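Local coordinates for amidohydrolase 3 domain-containing protein (Pyrococcus horikoshii, PDB 3IGH) that is uncharacterised but probably hydrolyses carbon-nitrogen bonds other than peptide bonds, probably with the help of bound metal, at residues 192-197 and 227-232; 323-328 and 349-354; 100-105 and 126-131; 13-18 and 438-443. All coordinates share one frame; numbering follows the deposited sequence. Where two conformers were deposited one is given.

Contact 1: residues 192-197 and 227-232; sequences RAQEHL and LSINVF. With SO4 (sulfate ion), chain J.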
# COMPACT_ATOMS: atom_id res chain seq x y z
N ARG A 192 1.06 9.87 -19.68
CA ARG A 192 1.84 10.67 -20.57
C ARG A 192 3.10 11.20 -19.92
O ARG A 192 4.15 11.14 -20.48
CB ARG A 192 1.00 11.76 -21.19
CG ARG A 192 1.75 12.70 -22.06
CD ARG A 192 1.51 12.51 -23.55
NE ARG A 192 2.54 13.15 -24.36
CZ ARG A 192 3.83 12.82 -24.31
NH1 ARG A 192 4.23 11.84 -23.51
NH2 ARG A 192 4.72 13.47 -25.06
N ALA A 193 2.98 11.71 -18.72
CA ALA A 193 4.13 12.22 -17.97
C ALA A 193 5.19 11.16 -17.69
O ALA A 193 6.38 11.40 -17.93
CB ALA A 193 3.67 12.88 -16.66
N GLN A 194 4.79 9.99 -17.20
CA GLN A 194 5.76 8.95 -16.87
C GLN A 194 6.52 8.41 -18.08
O GLN A 194 7.69 8.07 -17.96
CB GLN A 194 5.14 7.80 -16.06
CG GLN A 194 4.12 6.95 -16.84
CD GLN A 194 3.57 5.77 -16.05
OE1 GLN A 194 3.93 5.55 -14.90
NE2 GLN A 194 2.70 4.98 -16.70
N GLU A 195 5.86 8.33 -19.24
CA GLU A 195 6.53 7.88 -20.46
C GLU A 195 7.54 8.91 -20.95
O GLU A 195 8.62 8.55 -21.43
CB GLU A 195 5.54 7.44 -21.56
CG GLU A 195 4.69 8.52 -22.21
CD GLU A 195 3.56 7.97 -23.08
OE1 GLU A 195 3.13 8.67 -24.03
OE2 GLU A 195 3.09 6.84 -22.81
N HIS A 196 7.21 10.19 -20.78
CA HIS A 196 8.11 11.31 -21.06
C HIS A 196 9.34 11.25 -20.16
O HIS A 196 10.48 11.38 -20.63
CB HIS A 196 7.35 12.63 -20.86
CG HIS A 196 8.15 13.86 -21.16
ND1 HIS A 196 8.37 14.31 -22.44
CD2 HIS A 196 8.75 14.75 -20.34
CE1 HIS A 196 9.09 15.42 -22.40
NE2 HIS A 196 9.33 15.71 -21.13
N LEU A 197 9.12 11.02 -18.86
CA LEU A 197 10.22 10.93 -17.89
C LEU A 197 11.09 9.71 -18.12
O LEU A 197 12.32 9.81 -18.08
CB LEU A 197 9.68 10.94 -16.45
CG LEU A 197 9.07 12.29 -16.07
CD1 LEU A 197 8.16 12.15 -14.86
CD2 LEU A 197 10.15 13.36 -15.84
N LEU A 227 2.06 1.60 -13.68
CA LEU A 227 3.03 2.61 -13.23
C LEU A 227 4.43 2.16 -13.64
O LEU A 227 4.93 1.14 -13.17
CB LEU A 227 2.97 2.80 -11.71
CG LEU A 227 2.18 3.90 -11.02
CD1 LEU A 227 2.61 3.96 -9.57
CD2 LEU A 227 2.34 5.28 -11.66
N SER A 228 5.08 2.94 -14.50
CA SER A 228 6.34 2.51 -15.08
C SER A 228 7.56 3.14 -14.41
O SER A 228 8.70 2.83 -14.76
CB SER A 228 6.34 2.79 -16.59
OG SER A 228 6.23 4.19 -16.82
N ILE A 229 7.31 4.03 -13.45
CA ILE A 229 8.37 4.69 -12.68
C ILE A 229 8.00 4.61 -11.19
O ILE A 229 6.83 4.45 -10.84
CB ILE A 229 8.54 6.19 -13.09
CG1 ILE A 229 7.23 6.97 -12.90
CG2 ILE A 229 9.11 6.32 -14.52
CD1 ILE A 229 7.34 8.51 -13.02
N ASN A 230 9.00 4.72 -10.32
CA ASN A 230 8.76 4.81 -8.89
C ASN A 230 8.19 6.18 -8.53
O ASN A 230 8.72 7.21 -8.94
CB ASN A 230 10.04 4.53 -8.09
CG ASN A 230 10.67 3.20 -8.47
OD1 ASN A 230 10.01 2.15 -8.43
ND2 ASN A 230 11.94 3.23 -8.86
N VAL A 231 7.08 6.18 -7.80
CA VAL A 231 6.40 7.42 -7.45
C VAL A 231 6.29 7.52 -5.93
O VAL A 231 5.63 6.70 -5.29
CB VAL A 231 4.99 7.49 -8.09
CG1 VAL A 231 4.26 8.78 -7.66
CG2 VAL A 231 5.07 7.39 -9.62
N PHE A 232 6.91 8.55 -5.37
CA PHE A 232 6.78 8.85 -3.95
C PHE A 232 5.78 10.01 -3.81
O PHE A 232 6.11 11.18 -4.06
CB PHE A 232 8.16 9.15 -3.33
CG PHE A 232 9.06 7.94 -3.29
CD1 PHE A 232 9.18 7.18 -2.12
CD2 PHE A 232 9.74 7.51 -4.44
CE1 PHE A 232 9.98 6.03 -2.09
CE2 PHE A 232 10.55 6.36 -4.43
CZ PHE A 232 10.66 5.62 -3.24
S SO4 J . 9.31 19.49 -21.06
O1 SO4 J . 8.83 18.89 -22.29
O2 SO4 J . 10.21 20.60 -21.38
O3 SO4 J . 8.18 20.00 -20.28
O4 SO4 J . 10.03 18.49 -20.29
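Gln194 lays its side chain against the turn at Ser228 and Ile229, so that helix 183-199, in the TIM-barrel fold of the amidohydrolases, packs on the segment leading into strand 230-235. Its CG sits between the backbone N and the carbonyl carbon (chi1 68°), and from there the chain runs extended to an amide that meets the turn. Ser228 N gives OE1 a nearly straight hydrogen bond of 2.9 Å, although the donor stands 50° above the plane of the amide carbonyl. The other half of the amide is used as well, NE2 bonding to the carbonyl oxygen of Lys226, so both polar atoms of this buried side chain are satisfied by backbone, which probably keeps the amide from turning over. Ser228 OG lies 3.2 Å from Gln194 CD without bonding to OE1. Below the amide the contact is apolar: Ile229 CD1 reaches Gln194 CB at 3.8 Å and continues to Leu197, one helical turn along. Ala193 and Leu197 also touch helix 70-78. His196 takes no part in the contact and binds a sulfate ion, probably from the crystallisation liquor, its NE2 donating to O4 at 3.0 Å.

Contact 2: residues 323-328 and 349-354; sequences VALDVF and ERVKNL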
# COMPACT_ATOMS: atom_id res chain seq x y z
N VAL A 323 10.56 30.15 9.19
CA VAL A 323 9.27 29.57 9.54
C VAL A 323 9.29 28.05 9.38
O VAL A 323 8.88 27.33 10.29
CB VAL A 323 8.12 30.20 8.70
CG1 VAL A 323 6.78 29.50 8.95
CG2 VAL A 323 8.00 31.69 9.00
N ALA A 324 9.79 27.57 8.24
CA ALA A 324 9.91 26.12 8.00
C ALA A 324 10.81 25.46 9.02
O ALA A 324 10.47 24.39 9.55
CB ALA A 324 10.42 25.83 6.57
N LEU A 325 11.94 26.09 9.32
CA LEU A 325 12.87 25.54 10.29
C LEU A 325 12.27 25.54 11.72
O LEU A 325 12.51 24.61 12.49
CB LEU A 325 14.23 26.24 10.24
CG LEU A 325 15.07 26.07 8.96
CD1 LEU A 325 16.30 26.97 8.97
CD2 LEU A 325 15.48 24.63 8.72
N ASP A 326 11.45 26.56 12.02
CA ASP A 326 10.71 26.63 13.30
C ASP A 326 9.77 25.43 13.46
O ASP A 326 9.69 24.84 14.54
CB ASP A 326 9.91 27.93 13.40
CG ASP A 326 10.77 29.15 13.75
OD1 ASP A 326 11.96 28.99 14.05
OD2 ASP A 326 10.23 30.28 13.71
N VAL A 327 9.07 25.07 12.38
CA VAL A 327 8.15 23.93 12.37
C VAL A 327 8.90 22.63 12.67
O VAL A 327 8.50 21.86 13.55
CB VAL A 327 7.36 23.84 11.04
CG1 VAL A 327 6.45 22.62 11.00
CG2 VAL A 327 6.51 25.10 10.86
N PHE A 328 10.02 22.42 11.97
CA PHE A 328 10.82 21.22 12.16
C PHE A 328 11.51 21.15 13.54
O PHE A 328 11.65 20.06 14.13
CB PHE A 328 11.81 21.02 10.99
CG PHE A 328 11.13 20.67 9.67
CD1 PHE A 328 9.97 19.90 9.65
CD2 PHE A 328 11.66 21.10 8.45
CE1 PHE A 328 9.34 19.57 8.44
CE2 PHE A 328 11.05 20.77 7.24
CZ PHE A 328 9.89 20.01 7.23
N GLU A 349 23.96 26.93 9.51
CA GLU A 349 24.23 26.14 10.71
C GLU A 349 22.93 25.57 11.30
O GLU A 349 22.93 24.46 11.86
CB GLU A 349 24.98 26.98 11.75
CG GLU A 349 25.65 26.17 12.88
CD GLU A 349 26.79 25.26 12.40
OE1 GLU A 349 27.05 24.23 13.05
OE2 GLU A 349 27.44 25.58 11.37
N ARG A 350 21.84 26.31 11.17
CA ARG A 350 20.54 25.83 11.66
C ARG A 350 20.05 24.65 10.82
O ARG A 350 19.58 23.65 11.37
CB ARG A 350 19.51 26.95 11.70
CG ARG A 350 18.30 26.57 12.51
CD ARG A 350 17.37 27.73 12.74
NE ARG A 350 16.23 27.27 13.52
CZ ARG A 350 15.01 27.80 13.47
NH1 ARG A 350 14.04 27.31 14.23
NH2 ARG A 350 14.77 28.83 12.65
N VAL A 351 20.20 24.76 9.50
CA VAL A 351 19.93 23.64 8.58
C VAL A 351 20.73 22.39 8.99
O VAL A 351 20.18 21.29 9.10
CB VAL A 351 20.20 24.04 7.09
CG1 VAL A 351 20.35 22.82 6.19
CG2 VAL A 351 19.09 24.97 6.57
N LYS A 352 22.02 22.60 9.25
CA LYS A 352 22.91 21.52 9.69
C LYS A 352 22.44 20.88 10.99
O LYS A 352 22.33 19.65 11.08
CB LYS A 352 24.34 22.05 9.86
CG LYS A 352 25.37 20.97 10.20
CD LYS A 352 26.76 21.55 10.32
CE LYS A 352 27.80 20.45 10.46
NZ LYS A 352 29.18 20.99 10.37
N ASN A 353 22.13 21.72 11.98
CA ASN A 353 21.74 21.25 13.31
C ASN A 353 20.42 20.49 13.34
O ASN A 353 20.28 19.53 14.10
CB ASN A 353 21.72 22.41 14.30
CG ASN A 353 23.12 22.93 14.62
OD1 ASN A 353 24.12 22.21 14.46
ND2 ASN A 353 23.21 24.18 15.05
N LEU A 354 19.46 20.91 12.51
CA LEU A 354 18.15 20.25 12.46
C LEU A 354 18.13 19.03 11.56
O LEU A 354 17.13 18.31 11.52
CB LEU A 354 17.05 21.25 12.04
CG LEU A 354 16.78 22.40 13.01
CD1 LEU A 354 15.83 23.42 12.40
CD2 LEU A 354 16.23 21.90 14.33
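The guanidinium of Arg350 has Leu325 CB over one face, 3.5 Å off its plane and displaced from the centre, while Asp326 occupies its edge. This pair links helices 318-331 and 345-354, two neighbouring helices on the outside of the TIM barrel; their short segments run in nearly the same direction, 23° apart, with the axes 10.9 Å from each other. Arg350 bridges that gap by full extension: CG is anti to the backbone N (chi1 -166°) and the chain stays extended to NE, sliding past Leu325 in the opposite direction. At the edge, NH1 donates to Asp326 OD1 at 2.7 Å, close to the guanidinium plane and on the anti lone pair of that oxygen. NH2 adds a weak bond to the same OD1, so one oxygen takes both, and the carboxylate plane is turned 55° from the guanidinium.

Each charge has a second partner. Asp326 OD2 pairs with Arg294 of helix 294-305, and Arg350 NH1 also meets Glu329, one turn further along the helix of Asp326. Together they form a network of alternating charges, in which two positive partners would probably favour the charged form of the Asp326 carboxylate.

Beside the salt bridge, Leu325 fills the space between the helices. Its CD1 touches the aliphatic part of Arg350, with CD at 4.0 Å, and reaches Val351 CG2 at 4.2 Å. The other branch, CD2, meets Leu354 CD1 at 3.9 Å, and the same Leu354 methyl lies 3.5 Å from Leu325 O.

Contact 3: residues 100-105 and 126-131; sequences GRIIFG and DKPVFI. With SO4 (sulfate ion), chain M.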
# COMPACT_ATOMS: atom_id res chain seq x y z
N GLY A 100 -8.99 16.79 -27.74
CA GLY A 100 -9.55 16.48 -26.44
C GLY A 100 -10.86 17.18 -26.12
O GLY A 100 -11.32 18.05 -26.87
N ARG A 101 -11.44 16.77 -24.99
CA ARG A 101 -12.72 17.29 -24.51
C ARG A 101 -12.65 18.79 -24.23
O ARG A 101 -13.51 19.56 -24.68
CB ARG A 101 -13.10 16.53 -23.25
CG ARG A 101 -14.56 16.54 -22.87
CD ARG A 101 -14.82 15.50 -21.78
NE ARG A 101 -14.31 15.90 -20.47
CZ ARG A 101 -13.18 15.46 -19.91
NH1 ARG A 101 -12.39 14.58 -20.55
NH2 ARG A 101 -12.84 15.90 -18.71
N ILE A 102 -11.62 19.20 -23.50
CA ILE A 102 -11.41 20.60 -23.15
C ILE A 102 -10.08 20.99 -23.74
O ILE A 102 -9.10 20.24 -23.63
CB ILE A 102 -11.38 20.80 -21.62
CG1 ILE A 102 -12.70 20.36 -21.00
CG2 ILE A 102 -11.12 22.25 -21.26
CD1 ILE A 102 -12.50 19.71 -19.69
N ILE A 103 -10.04 22.16 -24.38
CA ILE A 103 -8.81 22.66 -24.98
C ILE A 103 -8.11 23.59 -24.00
O ILE A 103 -8.58 24.69 -23.73
CB ILE A 103 -9.06 23.36 -26.34
CG1 ILE A 103 -9.88 22.46 -27.29
CG2 ILE A 103 -7.74 23.79 -26.99
CD1 ILE A 103 -9.25 21.08 -27.58
N PHE A 104 -6.99 23.11 -23.46
CA PHE A 104 -6.17 23.90 -22.56
C PHE A 104 -4.98 24.46 -23.34
O PHE A 104 -4.38 23.75 -24.15
CB PHE A 104 -5.65 23.04 -21.39
CG PHE A 104 -6.71 22.66 -20.39
CD1 PHE A 104 -7.19 23.59 -19.46
CD2 PHE A 104 -7.21 21.36 -20.34
CE1 PHE A 104 -8.16 23.23 -18.52
CE2 PHE A 104 -8.18 20.99 -19.40
CZ PHE A 104 -8.65 21.93 -18.49
N GLY A 105 -4.67 25.72 -23.11
CA GLY A 105 -3.55 26.37 -23.76
C GLY A 105 -2.73 27.18 -22.78
O GLY A 105 -3.18 27.46 -21.67
N ASP A 126 -15.49 25.27 -30.89
CA ASP A 126 -16.73 24.60 -30.45
C ASP A 126 -16.51 23.64 -29.27
O ASP A 126 -17.17 22.60 -29.15
CB ASP A 126 -17.39 23.89 -31.64
CG ASP A 126 -18.87 23.58 -31.41
OD1 ASP A 126 -19.59 24.44 -30.86
OD2 ASP A 126 -19.30 22.47 -31.79
N LYS A 127 -15.59 24.01 -28.38
CA LYS A 127 -15.20 23.20 -27.22
C LYS A 127 -14.93 24.16 -26.06
O LYS A 127 -14.68 25.35 -26.30
CB LYS A 127 -13.94 22.38 -27.53
CG LYS A 127 -14.16 21.19 -28.46
CD LYS A 127 -12.86 20.45 -28.72
CE LYS A 127 -13.10 19.19 -29.54
NZ LYS A 127 -11.85 18.39 -29.69
N PRO A 128 -15.01 23.67 -24.81
CA PRO A 128 -14.54 24.52 -23.71
C PRO A 128 -13.05 24.82 -23.92
O PRO A 128 -12.27 23.92 -24.24
CB PRO A 128 -14.75 23.65 -22.46
CG PRO A 128 -15.77 22.63 -22.88
CD PRO A 128 -15.50 22.36 -24.32
N VAL A 129 -12.70 26.10 -23.79
CA VAL A 129 -11.34 26.60 -24.00
C VAL A 129 -10.92 27.38 -22.77
O VAL A 129 -11.66 28.24 -22.30
CB VAL A 129 -11.24 27.52 -25.27
CG1 VAL A 129 -9.88 28.23 -25.35
CG2 VAL A 129 -11.47 26.72 -26.52
N PHE A 130 -9.74 27.07 -22.25
CA PHE A 130 -9.17 27.78 -21.11
C PHE A 130 -7.69 28.03 -21.44
O PHE A 130 -6.93 27.08 -21.62
CB PHE A 130 -9.31 26.92 -19.85
CG PHE A 130 -8.88 27.61 -18.58
CD1 PHE A 130 -9.78 28.37 -17.86
CD2 PHE A 130 -7.57 27.48 -18.11
CE1 PHE A 130 -9.41 29.00 -16.68
CE2 PHE A 130 -7.18 28.11 -16.93
CZ PHE A 130 -8.10 28.87 -16.21
N ILE A 131 -7.30 29.30 -21.55
CA ILE A 131 -5.92 29.61 -22.00
C ILE A 131 -5.14 30.49 -21.03
O ILE A 131 -5.52 31.64 -20.75
CB ILE A 131 -5.85 30.16 -23.46
CG1 ILE A 131 -6.71 31.43 -23.65
CG2 ILE A 131 -6.26 29.08 -24.46
CD1 ILE A 131 -6.39 32.20 -24.94
S SO4 M . -10.98 15.13 -30.20
O1 SO4 M . -11.97 14.82 -31.23
O2 SO4 M . -10.16 16.25 -30.65
O3 SO4 M . -11.67 15.50 -28.97
O4 SO4 M . -10.14 13.97 -29.96
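Ile103 N donates to Pro128 O at 2.8 Å, the first of three backbone bonds that join strands 103-108 and 129-133 as parallel neighbours in a six-stranded mixed sheet. Ile103 O then accepts from Phe130 N, and Phe130 O from Gly105 N, both at 3.0 Å. Between these bonds the side chains alternate. Phe104 and Phe130 lie on one face, where Phe104 CD1 approaches Phe130 CB at 4.0 Å and helix 166-180 packs on both rings. Ile103, Val129 and Ile131 point to the other face, toward helix 88-96. Gly105 suits its place beside Ile131, since a CB there would clash with Ile131 CG2.

Ahead of the strands, Lys127 crosses to the neighbouring segment. Its chain, extended beyond CG, brings CD to 3.8 Å from Ile103 CD1 and NZ to 2.9 Å from Gly100 O, to which it donates a hydrogen bond. An alanine here would probably leave Gly100 O without this donor and uncover Ile103 CD1. Further out, Asn142 bonds to Lys127 O and Val129 N, which probably helps to fix the backbone around the lysine. A sulfate ion, probably from the crystallisation liquor, sits at the outer end: Gly100 N donates to its O2 at 3.2 Å, and Lys127 NZ makes a weak bond to O3.

Contact 4: residues 13-18 and 438-443; sequences TSFNPL and DALHSY. With SO4 (sulfate ion), chain N.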
# COMPACT_ATOMS: atom_id res chain seq x y z
N THR A 13 28.42 2.49 -9.96
CA THR A 13 27.50 2.08 -8.91
C THR A 13 27.27 3.19 -7.90
O THR A 13 26.28 3.17 -7.18
CB THR A 13 27.98 0.82 -8.14
OG1 THR A 13 29.14 1.14 -7.36
CG2 THR A 13 28.29 -0.33 -9.11
N SER A 14 28.19 4.15 -7.86
CA SER A 14 28.13 5.26 -6.91
C SER A 14 28.94 6.42 -7.47
O SER A 14 29.92 6.20 -8.20
CB SER A 14 28.68 4.82 -5.55
OG SER A 14 28.63 5.85 -4.60
N PHE A 15 28.54 7.65 -7.16
CA PHE A 15 29.26 8.84 -7.64
C PHE A 15 30.06 9.52 -6.53
O PHE A 15 31.17 9.99 -6.78
CB PHE A 15 28.30 9.83 -8.33
CG PHE A 15 27.81 9.37 -9.67
CD1 PHE A 15 28.67 9.28 -10.76
CD2 PHE A 15 26.47 9.04 -9.85
CE1 PHE A 15 28.21 8.85 -12.01
CE2 PHE A 15 26.00 8.61 -11.10
CZ PHE A 15 26.87 8.52 -12.17
N ASN A 16 29.48 9.59 -5.34
CA ASN A 16 30.16 10.05 -4.13
C ASN A 16 30.06 8.97 -3.06
O ASN A 16 29.03 8.86 -2.40
CB ASN A 16 29.53 11.34 -3.58
CG ASN A 16 29.91 12.58 -4.37
OD1 ASN A 16 30.62 12.52 -5.37
ND2 ASN A 16 29.42 13.73 -3.91
N PRO A 17 31.12 8.15 -2.88
CA PRO A 17 32.42 8.10 -3.57
C PRO A 17 32.30 7.45 -4.94
O PRO A 17 31.37 6.68 -5.17
CB PRO A 17 33.28 7.22 -2.65
CG PRO A 17 32.43 6.91 -1.45
CD PRO A 17 31.02 7.08 -1.87
N LEU A 18 33.23 7.75 -5.84
CA LEU A 18 33.17 7.17 -7.17
C LEU A 18 33.52 5.68 -7.11
O LEU A 18 34.60 5.31 -6.65
CB LEU A 18 34.08 7.91 -8.14
CG LEU A 18 33.96 7.48 -9.61
CD1 LEU A 18 32.67 7.99 -10.24
CD2 LEU A 18 35.17 7.97 -10.37
N ASP A 438 29.40 15.53 -8.36
CA ASP A 438 28.50 15.97 -7.30
C ASP A 438 27.09 16.25 -7.81
O ASP A 438 26.12 16.04 -7.08
CB ASP A 438 29.04 17.21 -6.59
CG ASP A 438 30.26 16.92 -5.73
OD1 ASP A 438 30.59 15.74 -5.52
OD2 ASP A 438 30.89 17.89 -5.26
N ALA A 439 26.98 16.73 -9.04
CA ALA A 439 25.68 16.94 -9.68
C ALA A 439 24.95 15.62 -9.92
O ALA A 439 23.75 15.50 -9.63
CB ALA A 439 25.82 17.75 -10.98
N LEU A 440 25.67 14.62 -10.45
CA LEU A 440 25.08 13.30 -10.70
C LEU A 440 24.72 12.58 -9.41
O LEU A 440 23.69 11.92 -9.34
CB LEU A 440 25.97 12.44 -11.61
CG LEU A 440 26.18 13.03 -13.01
CD1 LEU A 440 27.05 12.10 -13.87
CD2 LEU A 440 24.86 13.34 -13.74
N HIS A 441 25.57 12.72 -8.39
CA HIS A 441 25.27 12.19 -7.06
C HIS A 441 23.97 12.78 -6.49
O HIS A 441 23.14 12.05 -5.96
CB HIS A 441 26.44 12.44 -6.10
CG HIS A 441 26.14 12.09 -4.68
ND1 HIS A 441 26.24 10.80 -4.19
CD2 HIS A 441 25.75 12.85 -3.63
CE1 HIS A 441 25.92 10.79 -2.91
NE2 HIS A 441 25.62 12.02 -2.54
N SER A 442 23.82 14.11 -6.61
CA SER A 442 22.64 14.81 -6.09
C SER A 442 21.37 14.41 -6.82
O SER A 442 20.30 14.32 -6.21
CB SER A 442 22.83 16.32 -6.16
OG SER A 442 23.90 16.74 -5.33
N TYR A 443 21.50 14.11 -8.11
CA TYR A 443 20.38 13.75 -8.97
C TYR A 443 20.06 12.24 -8.94
O TYR A 443 19.16 11.77 -9.65
CB TYR A 443 20.70 14.17 -10.39
CG TYR A 443 19.57 14.82 -11.15
CD1 TYR A 443 19.83 15.78 -12.13
CD2 TYR A 443 18.23 14.49 -10.90
CE1 TYR A 443 18.81 16.38 -12.84
CE2 TYR A 443 17.19 15.10 -11.62
CZ TYR A 443 17.49 16.05 -12.59
OH TYR A 443 16.49 16.66 -13.32
S SO4 N . 36.06 9.64 -4.52
O1 SO4 N . 37.48 9.91 -4.73
O2 SO4 N . 35.30 10.32 -5.57
O3 SO4 N . 35.83 8.21 -4.60
O4 SO4 N . 35.66 10.14 -3.21
O HOH W 1 26.40 8.32 -5.52
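Asn16 places its CB over one face of the His441 ring, a CH-pi contact with CB 3.6 Å from the ring centroid, where the loop after strand 10-14 meets helix 436-450 of the amidohydrolase fold. Beyond CB, CG is anti to the carbonyl carbon (chi1 -76°), and the amide plane is tilted 21° from that of the imidazole. At the tip, ND2 donates to Asp438 OD1 at 2.8 Å; the bond leaves in the amide plane but meets the carboxylate from above, the two planes being 90° apart. The other tip atom, OD1, accepts from Lys437 NZ, which also bonds to Phe15 O and to the sulfate at Leu18 N.

Phe15, next to Asn16 in the chain, packs against the same helix, with Leu440 CB 3.8 Å from its ring centroid, over the centre of one face. Strand 58-68 adds Met60 and Pro61 to the surroundings of this ring. An alanine in place of His441 would probably leave Asn16 CB without the ring it packs on and one water without its ring-nitrogen partner, opening a gap beside the loop. That water lies in the plane of the imidazole, 2.8 Å from His441 ND1, and accepts a hydrogen bond from Phe15 N.

The four contacts are spread across the chain and none touches another. Contacts 1 and 4 come nearest, about 8 Å between closest atoms and 22 Å between centres, and strands 10-14 and 230-235 belong to the same connected set of strands. Contact 2 lies on the opposite side of the chain's centre from contact 1, their centres 32 Å apart. Contact 3, in a separate six-stranded sheet, is the most distant from contact 2, with 44 Å between centres. Contact 4 joins residues far apart in sequence, and the other three lie between its two segments along the chain. Sulfate ions accompany contacts 1, 3 and 4, and do not by themselves mark an active site.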